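Local coordinates for ribokinase (PDB 1VM7), which probably catalyses the magnesium-dependent phosphorylation of ribose at O-5 by ATP, giving ribose 5-phosphate and ADP, at residues A[82-85]-A[86-90]; A[154-157]-A[158-162]; A[176-179]-A[180-183]; A[213-217]-A[218-222]. All blocks are in the same frame, centred on the assembly; numbering follows the deposited sequence.

Contact 1 of 4, residues A[82-85]-A[86-90]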
# COMPACT_ATOMS: atom_id res chain seq x y z
N ASP A 82 -10.06 1.84 12.39
CA ASP A 82 -10.84 3.00 12.86
C ASP A 82 -11.74 3.55 11.78
O ASP A 82 -12.89 3.83 12.06
CB ASP A 82 -9.96 4.12 13.38
CG ASP A 82 -9.19 3.73 14.61
OD1 ASP A 82 -9.63 2.80 15.30
OD2 ASP A 82 -8.13 4.33 14.88
N LEU A 83 -11.22 3.70 10.57
CA LEU A 83 -12.05 4.19 9.47
C LEU A 83 -13.20 3.22 9.16
O LEU A 83 -14.34 3.66 8.91
CB LEU A 83 -11.20 4.52 8.22
CG LEU A 83 -10.30 5.76 8.50
CD1 LEU A 83 -9.10 5.88 7.52
CD2 LEU A 83 -11.10 7.07 8.57
N LEU A 84 -12.90 1.91 9.16
CA LEU A 84 -13.96 0.92 8.91
C LEU A 84 -15.02 0.91 10.03
O LEU A 84 -16.20 0.79 9.79
CB LEU A 84 -13.37 -0.45 8.75
CG LEU A 84 -12.49 -0.68 7.51
CD1 LEU A 84 -12.09 -2.13 7.52
CD2 LEU A 84 -13.18 -0.30 6.25
N ILE A 85 -14.58 1.07 11.27
CA ILE A 85 -15.51 1.15 12.40
C ILE A 85 -16.45 2.37 12.26
O ILE A 85 -17.68 2.23 12.43
CB ILE A 85 -14.76 1.11 13.72
CG1 ILE A 85 -14.20 -0.30 13.93
CG2 ILE A 85 -15.65 1.52 14.90
CD1 ILE A 85 -13.24 -0.38 15.06
N GLU A 86 -15.89 3.52 11.88
CA GLU A 86 -16.72 4.70 11.63
C GLU A 86 -17.75 4.41 10.58
O GLU A 86 -18.91 4.80 10.73
CB GLU A 86 -15.96 5.94 11.16
CG GLU A 86 -14.61 6.11 11.72
CD GLU A 86 -14.00 7.49 11.41
OE1 GLU A 86 -14.68 8.30 10.67
OE2 GLU A 86 -12.86 7.74 11.92
N ASN A 87 -17.33 3.79 9.48
CA ASN A 87 -18.25 3.47 8.39
C ASN A 87 -19.33 2.54 8.93
O ASN A 87 -20.51 2.77 8.72
CB ASN A 87 -17.55 2.76 7.23
CG ASN A 87 -16.51 3.63 6.53
OD1 ASN A 87 -16.45 4.85 6.75
ND2 ASN A 87 -15.66 3.00 5.68
N TYR A 88 -18.90 1.49 9.64
CA TYR A 88 -19.83 0.47 10.13
C TYR A 88 -20.84 1.05 11.13
O TYR A 88 -22.04 0.79 10.98
CB TYR A 88 -19.09 -0.77 10.67
CG TYR A 88 -18.19 -1.51 9.68
CD1 TYR A 88 -18.26 -1.27 8.31
CD2 TYR A 88 -17.28 -2.48 10.13
CE1 TYR A 88 -17.44 -1.95 7.44
CE2 TYR A 88 -16.43 -3.14 9.26
CZ TYR A 88 -16.52 -2.89 7.92
OH TYR A 88 -15.68 -3.51 7.03
N GLU A 89 -20.34 1.86 12.07
CA GLU A 89 -21.13 2.49 13.11
C GLU A 89 -22.22 3.36 12.52
O GLU A 89 -23.38 3.25 12.94
CB GLU A 89 -20.25 3.40 13.99
CG GLU A 89 -19.34 2.72 14.98
CD GLU A 89 -18.38 3.70 15.74
OE1 GLU A 89 -18.33 4.94 15.39
OE2 GLU A 89 -17.69 3.20 16.69
N LYS A 90 -21.84 4.24 11.60
CA LYS A 90 -22.78 5.13 10.93
C LYS A 90 -23.93 4.37 10.24
O LYS A 90 -25.04 4.87 10.19
CB LYS A 90 -22.06 6.01 9.92
CG LYS A 90 -21.26 7.10 10.54
CD LYS A 90 -20.18 7.65 9.56
CE LYS A 90 -20.77 8.04 8.20
NZ LYS A 90 -22.10 8.73 8.33
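Asp82 stands one turn before Glu86, and the backbone bond between them is doubtful in detail. The Asp82 carboxylate turns instead to Arg98, with which it makes a salt bridge. Leu83 lies alongside Glu86 and points the same way, its CD2 touching Glu86 OE2 at 3.8 Å; both residues are on the exposed side of the helix. Leu83 O takes the amide hydrogen of Asn87. Leu84 packs side by side with Tyr88. Here CB of Leu84 comes 4.1 Å from CZ of Tyr88, and CD1 of Leu84 lies 3.9 Å from Tyr88 OH. Tyr88 has CG anti to its carbonyl carbon (chi1 -60°), which sets one face of the ring over Leu84 O, the oxygen 3.0 Å from the ring plane and offset toward the rim; that same oxygen accepts from Tyr88 N. The hydroxyl of Tyr88 is hydrogen-bonded to Ser23 OG. An alanine here would probably leave Ser23 OG without this mate and open a gap beside Leu84 and Phe71. Ile85, branched and buried, reaches Glu89 through CG2, 3.2 Å from OE2, while Ile85 O receives Glu89 N at 2.7 Å. The helix 79-90 is the crossover between the parallel strands 69-75 and 93-98: Ile85 packs on Ile75 and Tyr96, Tyr88 on Ile93 and edge-to-face with Phe71, and Leu84 with Asn87 on Pro50 of strand 40-51.

Contact 2 of 4, residues A[154-157]-A[158-162]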
# COMPACT_ATOMS: atom_id res chain seq x y z
N THR A 154 -13.99 -21.54 8.83
CA THR A 154 -14.93 -20.70 9.54
C THR A 154 -16.20 -20.59 8.74
O THR A 154 -17.29 -20.81 9.25
CB THR A 154 -14.35 -19.31 9.82
OG1 THR A 154 -13.25 -19.44 10.71
CG2 THR A 154 -15.40 -18.39 10.48
N THR A 155 -16.05 -20.26 7.47
CA THR A 155 -17.16 -20.22 6.55
C THR A 155 -17.91 -21.54 6.62
O THR A 155 -19.12 -21.56 6.80
CB THR A 155 -16.66 -19.96 5.11
OG1 THR A 155 -16.09 -18.66 5.06
CG2 THR A 155 -17.78 -20.05 4.07
N LEU A 156 -17.19 -22.64 6.49
CA LEU A 156 -17.81 -23.94 6.50
C LEU A 156 -18.57 -24.21 7.82
O LEU A 156 -19.71 -24.70 7.81
CB LEU A 156 -16.75 -25.01 6.28
CG LEU A 156 -17.19 -26.46 6.41
CD1 LEU A 156 -18.40 -26.76 5.51
CD2 LEU A 156 -16.01 -27.36 6.07
N GLU A 157 -17.94 -23.91 8.94
CA GLU A 157 -18.53 -24.18 10.22
C GLU A 157 -19.81 -23.38 10.40
O GLU A 157 -20.78 -23.90 10.92
CB GLU A 157 -17.54 -23.91 11.36
CG GLU A 157 -17.97 -24.43 12.73
CD GLU A 157 -18.03 -25.95 12.80
OE1 GLU A 157 -17.92 -26.64 11.75
OE2 GLU A 157 -18.18 -26.46 13.93
N CYS A 158 -19.81 -22.12 9.95
CA CYS A 158 -21.02 -21.28 9.97
C CYS A 158 -22.16 -21.87 9.15
O CYS A 158 -23.29 -21.91 9.61
CB CYS A 158 -20.71 -19.89 9.43
SG CYS A 158 -19.87 -18.90 10.62
N ALA A 159 -21.86 -22.27 7.91
CA ALA A 159 -22.86 -22.87 7.03
C ALA A 159 -23.40 -24.18 7.62
O ALA A 159 -24.60 -24.48 7.52
CB ALA A 159 -22.26 -23.11 5.64
N LYS A 160 -22.51 -24.94 8.26
CA LYS A 160 -22.90 -26.17 8.97
C LYS A 160 -23.84 -25.89 10.13
O LYS A 160 -24.87 -26.56 10.29
CB LYS A 160 -21.68 -26.91 9.52
CG LYS A 160 -20.80 -27.58 8.49
CD LYS A 160 -19.76 -28.49 9.15
CE LYS A 160 -20.33 -29.83 9.45
NZ LYS A 160 -19.40 -30.66 10.27
N ARG A 161 -23.48 -24.93 10.98
CA ARG A 161 -24.22 -24.74 12.22
C ARG A 161 -25.45 -23.83 12.09
O ARG A 161 -26.34 -23.90 12.95
CB ARG A 161 -23.31 -24.18 13.30
CG ARG A 161 -22.19 -25.09 13.69
CD ARG A 161 -21.84 -24.81 15.13
NE ARG A 161 -20.45 -25.11 15.42
CZ ARG A 161 -19.91 -24.99 16.63
NH1 ARG A 161 -20.64 -24.58 17.67
NH2 ARG A 161 -18.61 -25.28 16.78
N PHE A 162 -25.49 -22.98 11.07
CA PHE A 162 -26.56 -22.01 10.96
C PHE A 162 -27.92 -22.65 10.80
O PHE A 162 -28.20 -23.36 9.84
CB PHE A 162 -26.34 -21.01 9.82
CG PHE A 162 -27.11 -19.73 9.99
CD1 PHE A 162 -26.92 -18.92 11.11
CD2 PHE A 162 -28.03 -19.33 9.03
CE1 PHE A 162 -27.63 -17.75 11.26
CE2 PHE A 162 -28.74 -18.15 9.18
CZ PHE A 162 -28.53 -17.36 10.29
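Glu157 is gripped by Arg161 through a single carboxylate oxygen: OE2 accepts from Arg161 NE at 3.0 Å and from Arg161 NH2 at 3.1 Å. The acid comes in at the guanidinium edge, close to its plane, yet the two flat groups stand 80° apart. OE2 offers its anti lone pair to NH2, whereas NE meets it from above the carboxylate plane, and neither bond is quite straight. Glu157 gets there because CG stands anti to its own amide nitrogen (chi1 -168°) and the chain then bends at chi2, folding the acid toward the next turn. Arg161, extended from CG to NE, crosses it obliquely and also makes a cation-pi contact with Trp135, so ring and acid together probably limit how far the guanidinium can wander. The other oxygen, Glu157 OE1, faces the aliphatic part of Lys160, 3.7 Å from its CD. Lys160 NZ lies 4.5 Å from OE1, beyond a salt bridge though probably still attracted, and makes a long, weak ion pair with Glu179. Leu156 CD1 touches Lys160 CG at 3.9 Å, an apolar neighbour for the lysine chain. Cys158, small and buried, bonds Thr154 O through its amide at 2.9 Å, and its side chain packs on Leu144, Leu146 and Trp135. An acid and a base four residues apart, over a small apolar inner face, mark an amphipathic helix; here it is the beta-alpha-beta crossover between strands 143-146 and 165-168, packed against one face of the large mixed sheet of the ribokinase-like (PfkB) fold.

Contact 3 of 4, residues A[176-179]-A[180-183]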
# COMPACT_ATOMS: atom_id res chain seq x y z
N ILE A 176 -12.25 -24.07 -1.81
CA ILE A 176 -13.55 -24.49 -1.29
C ILE A 176 -13.59 -25.99 -1.21
O ILE A 176 -13.19 -26.66 -2.13
CB ILE A 176 -14.69 -23.98 -2.19
CG1 ILE A 176 -14.65 -22.45 -2.22
CG2 ILE A 176 -16.05 -24.52 -1.68
CD1 ILE A 176 -15.62 -21.82 -3.14
N ASN A 177 -14.06 -26.53 -0.09
CA ASN A 177 -14.24 -27.98 0.08
C ASN A 177 -15.70 -28.33 -0.18
O ASN A 177 -16.62 -27.58 0.17
CB ASN A 177 -13.81 -28.44 1.50
CG ASN A 177 -14.17 -29.92 1.82
OD1 ASN A 177 -14.92 -30.20 2.76
ND2 ASN A 177 -13.63 -30.86 1.05
N GLU A 178 -15.89 -29.49 -0.81
CA GLU A 178 -17.20 -30.01 -1.21
C GLU A 178 -18.23 -30.07 -0.08
O GLU A 178 -19.44 -30.06 -0.32
CB GLU A 178 -17.01 -31.44 -1.75
CG GLU A 178 -18.24 -32.03 -2.42
CD GLU A 178 -17.89 -33.24 -3.25
OE1 GLU A 178 -17.30 -34.18 -2.69
OE2 GLU A 178 -18.17 -33.24 -4.47
N GLU A 179 -17.74 -30.17 1.15
CA GLU A 179 -18.61 -30.42 2.28
C GLU A 179 -19.63 -29.31 2.48
O GLU A 179 -20.72 -29.56 3.00
CB GLU A 179 -17.79 -30.63 3.56
CG GLU A 179 -18.59 -31.13 4.77
CD GLU A 179 -17.81 -31.04 6.09
OE1 GLU A 179 -16.56 -30.91 6.08
OE2 GLU A 179 -18.47 -31.09 7.16
N ILE A 180 -19.29 -28.08 2.06
CA ILE A 180 -20.12 -26.92 2.35
C ILE A 180 -21.46 -26.95 1.62
O ILE A 180 -22.46 -26.47 2.15
CB ILE A 180 -19.36 -25.57 2.04
CG1 ILE A 180 -20.07 -24.40 2.70
CG2 ILE A 180 -19.21 -25.34 0.52
CD1 ILE A 180 -19.17 -23.26 2.92
N PHE A 181 -21.49 -27.55 0.44
CA PHE A 181 -22.60 -27.39 -0.50
C PHE A 181 -23.94 -27.90 0.03
O PHE A 181 -24.97 -27.27 -0.18
CB PHE A 181 -22.24 -28.03 -1.84
CG PHE A 181 -21.05 -27.39 -2.51
CD1 PHE A 181 -21.12 -26.08 -2.94
CD2 PHE A 181 -19.86 -28.08 -2.68
CE1 PHE A 181 -20.03 -25.46 -3.55
CE2 PHE A 181 -18.78 -27.48 -3.30
CZ PHE A 181 -18.87 -26.15 -3.73
N GLN A 182 -23.91 -29.03 0.71
CA GLN A 182 -25.12 -29.66 1.26
C GLN A 182 -25.81 -28.78 2.32
O GLN A 182 -27.01 -28.93 2.57
CB GLN A 182 -24.79 -31.03 1.88
CG GLN A 182 -23.96 -30.88 3.16
CD GLN A 182 -23.24 -32.13 3.57
OE1 GLN A 182 -23.87 -33.12 3.90
NE2 GLN A 182 -21.91 -32.07 3.58
N TYR A 183 -25.04 -27.88 2.92
CA TYR A 183 -25.56 -26.94 3.93
C TYR A 183 -26.10 -25.63 3.36
O TYR A 183 -26.63 -24.82 4.11
CB TYR A 183 -24.47 -26.64 4.96
CG TYR A 183 -23.99 -27.89 5.66
CD1 TYR A 183 -24.87 -28.63 6.46
CD2 TYR A 183 -22.70 -28.34 5.51
CE1 TYR A 183 -24.45 -29.80 7.10
CE2 TYR A 183 -22.27 -29.49 6.13
CZ TYR A 183 -23.15 -30.22 6.94
OH TYR A 183 -22.72 -31.38 7.55
O HOH W 1 -22.01 -30.91 0.51
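Ile176 pushes its CG2 methyl against two later side chains, 3.8 Å from Phe181 CZ and 3.9 Å from Ile180 CG2, crossing Phe181 at about a right angle. Ile180 CG2 in turn sits over the centre of one face of the Phe181 ring, so two branched residues and one aromatic make a small apolar cluster. This turn belongs to the connection between strands 165-168 and 186-187, and Phe181 faces helices 191-202 and 208-217 from it. A chi1 of -63° lays its ring back toward Glu178 and Ile176. Replacing Phe181 by an alanine would probably leave the methyls of Ile176 and Ile180 without their ring and open a gap beside Phe215 and Phe201, which it also meets. Polar groups organise the backbone beneath. Ile180 N bonds to Asn177 O and Phe181 N to Glu178 O, both weak bonds of 3.3 Å, and Asn177 OD1 adds a weak Asx-turn bond to Glu179 N. A firmer link is the amide NE2 of Gln182, which donates to Glu179 O at 2.8 Å, nearly straight at 170°, in the carbonyl plane and on a lone pair. Water also bridges the turn, donating to Glu178 O at 2.8 Å and accepting from Gln182 N at 2.7 Å. Glu178 O thus supplements its weak backbone bond with solvent, and Glu179 O takes a side-chain amide, which suits a helical turn lacking the regular bonds of a full helix.

Contact 4 of 4, residues A[213-217]-A[218-222]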
# COMPACT_ATOMS: atom_id res chain seq x y z
N GLU A 213 -27.28 -27.52 -11.79
CA GLU A 213 -28.01 -28.74 -11.50
C GLU A 213 -27.22 -29.70 -10.66
O GLU A 213 -27.76 -30.32 -9.76
CB GLU A 213 -28.42 -29.45 -12.77
CG GLU A 213 -29.73 -29.00 -13.36
CD GLU A 213 -30.33 -30.06 -14.29
OE1 GLU A 213 -29.59 -31.00 -14.68
OE2 GLU A 213 -31.53 -29.97 -14.62
N LYS A 214 -25.93 -29.85 -10.95
CA LYS A 214 -25.11 -30.77 -10.18
C LYS A 214 -24.95 -30.30 -8.77
O LYS A 214 -24.89 -31.11 -7.86
CB LYS A 214 -23.76 -30.98 -10.81
CG LYS A 214 -23.91 -31.73 -12.06
CD LYS A 214 -22.64 -32.04 -12.78
CE LYS A 214 -22.98 -32.91 -13.95
NZ LYS A 214 -23.81 -34.11 -13.52
N PHE A 215 -24.88 -28.99 -8.57
CA PHE A 215 -24.81 -28.49 -7.21
C PHE A 215 -26.07 -28.83 -6.42
O PHE A 215 -26.00 -29.20 -5.24
CB PHE A 215 -24.50 -27.00 -7.19
CG PHE A 215 -23.05 -26.72 -7.36
CD1 PHE A 215 -22.14 -27.17 -6.40
CD2 PHE A 215 -22.58 -26.05 -8.47
CE1 PHE A 215 -20.79 -26.95 -6.53
CE2 PHE A 215 -21.22 -25.82 -8.62
CZ PHE A 215 -20.31 -26.27 -7.65
N LEU A 216 -27.23 -28.75 -7.08
CA LEU A 216 -28.47 -29.24 -6.49
C LEU A 216 -28.33 -30.69 -6.00
O LEU A 216 -28.86 -31.03 -4.93
CB LEU A 216 -29.65 -29.18 -7.47
CG LEU A 216 -30.16 -27.84 -7.96
CD1 LEU A 216 -31.37 -28.03 -8.85
CD2 LEU A 216 -30.49 -26.91 -6.80
N GLU A 217 -27.62 -31.53 -6.75
CA GLU A 217 -27.39 -32.92 -6.35
C GLU A 217 -26.52 -33.09 -5.11
O GLU A 217 -26.61 -34.13 -4.45
CB GLU A 217 -26.81 -33.76 -7.49
CG GLU A 217 -27.83 -34.16 -8.52
CD GLU A 217 -27.33 -35.27 -9.40
OE1 GLU A 217 -26.12 -35.53 -9.41
OE2 GLU A 217 -28.16 -35.89 -10.07
N LEU A 218 -25.66 -32.12 -4.84
CA LEU A 218 -24.83 -32.16 -3.63
C LEU A 218 -25.60 -31.64 -2.39
O LEU A 218 -25.08 -31.69 -1.27
CB LEU A 218 -23.55 -31.34 -3.82
CG LEU A 218 -22.56 -31.78 -4.90
CD1 LEU A 218 -21.37 -30.81 -4.91
CD2 LEU A 218 -22.10 -33.19 -4.66
N GLY A 219 -26.80 -31.11 -2.62
CA GLY A 219 -27.69 -30.66 -1.56
C GLY A 219 -27.97 -29.17 -1.54
O GLY A 219 -28.76 -28.70 -0.72
N VAL A 220 -27.33 -28.42 -2.44
CA VAL A 220 -27.57 -26.99 -2.53
C VAL A 220 -29.02 -26.82 -2.91
O VAL A 220 -29.47 -27.44 -3.84
CB VAL A 220 -26.70 -26.31 -3.64
CG1 VAL A 220 -27.10 -24.85 -3.85
CG2 VAL A 220 -25.22 -26.45 -3.33
N LYS A 221 -29.75 -25.96 -2.22
CA LYS A 221 -31.19 -25.82 -2.46
C LYS A 221 -31.50 -24.94 -3.67
O LYS A 221 -32.41 -25.24 -4.43
CB LYS A 221 -31.88 -25.26 -1.20
CG LYS A 221 -31.68 -26.13 0.08
CD LYS A 221 -32.44 -27.48 -0.01
CE LYS A 221 -32.09 -28.43 1.15
NZ LYS A 221 -30.85 -29.24 0.87
N ASN A 222 -30.76 -23.85 -3.82
CA ASN A 222 -30.93 -22.93 -4.95
C ASN A 222 -29.56 -22.51 -5.48
O ASN A 222 -28.68 -22.14 -4.68
CB ASN A 222 -31.64 -21.64 -4.53
CG ASN A 222 -33.06 -21.86 -4.08
OD1 ASN A 222 -33.99 -21.79 -4.88
ND2 ASN A 222 -33.25 -22.12 -2.78
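Phe215 O is held by two amides: Leu218 N at 3.0 Å and Val220 N at 3.2 Å, which come at it from opposite faces of the carbonyl plane. Leu218 N stands well above that plane, 65° out of it, whereas Val220 N is tilted less. A further bond runs from Gly219 N to Leu216 O at 3.1 Å. Together the bonds from Gly219 and Val220 back into the last turn form a Schellman motif, which ends helix 208-217. Gly219 takes a positive phi of 115°, where a CB would press on the carbonyl oxygen of Leu218; its residue type follows directly from that. Beyond the turn, Val220 O receives a straight CA-H contact from Leu216. The Phe215 ring meets Leu218 CD1 with its CD1 at 4.0 Å, while Phe215 CB lies equally far, 4.0 Å, from Val220 CG2. The beta-branched valine therefore covers the base of the aromatic side chain, with Phe181, Phe202 and Leu187 also around it. Leu216 CD2 packs against the carbonyls of Val220 and Lys221. Lys221 folds back so that NZ donates to Gly219 O at 2.7 Å, in the carbonyl plane and on a lone pair. The ammonium thus meets the partial negative charge of Gly219 O just past the helix end, and would probably suit the negative end of the helix nearby, while Phe215, Leu218 and Val220 pack against Phe181 and, for the first two, helix 191-202.

All four contacts lie in series along the chain; none nests within or crosses another, and each joins residues only a few positions apart. Contact 1, on helix 79-90, follows strand 69-75 and leads into 93-98 at one edge of the large sheet. Contact 2, on helix 152-161, comes next, about 26 Å away between centres. Contact 3 touches both contact 2 and contact 4, which do not touch each other: the loop 176-183 meets helix 152-161 through Tyr183 and Glu179, and 213-222 through Phe181 and Gln182. Contact 4 closes the turn from helix 208-217 into strand 222-226. Contacts 3 and 4 lie on the opposite side of the chain's centre from contact 1.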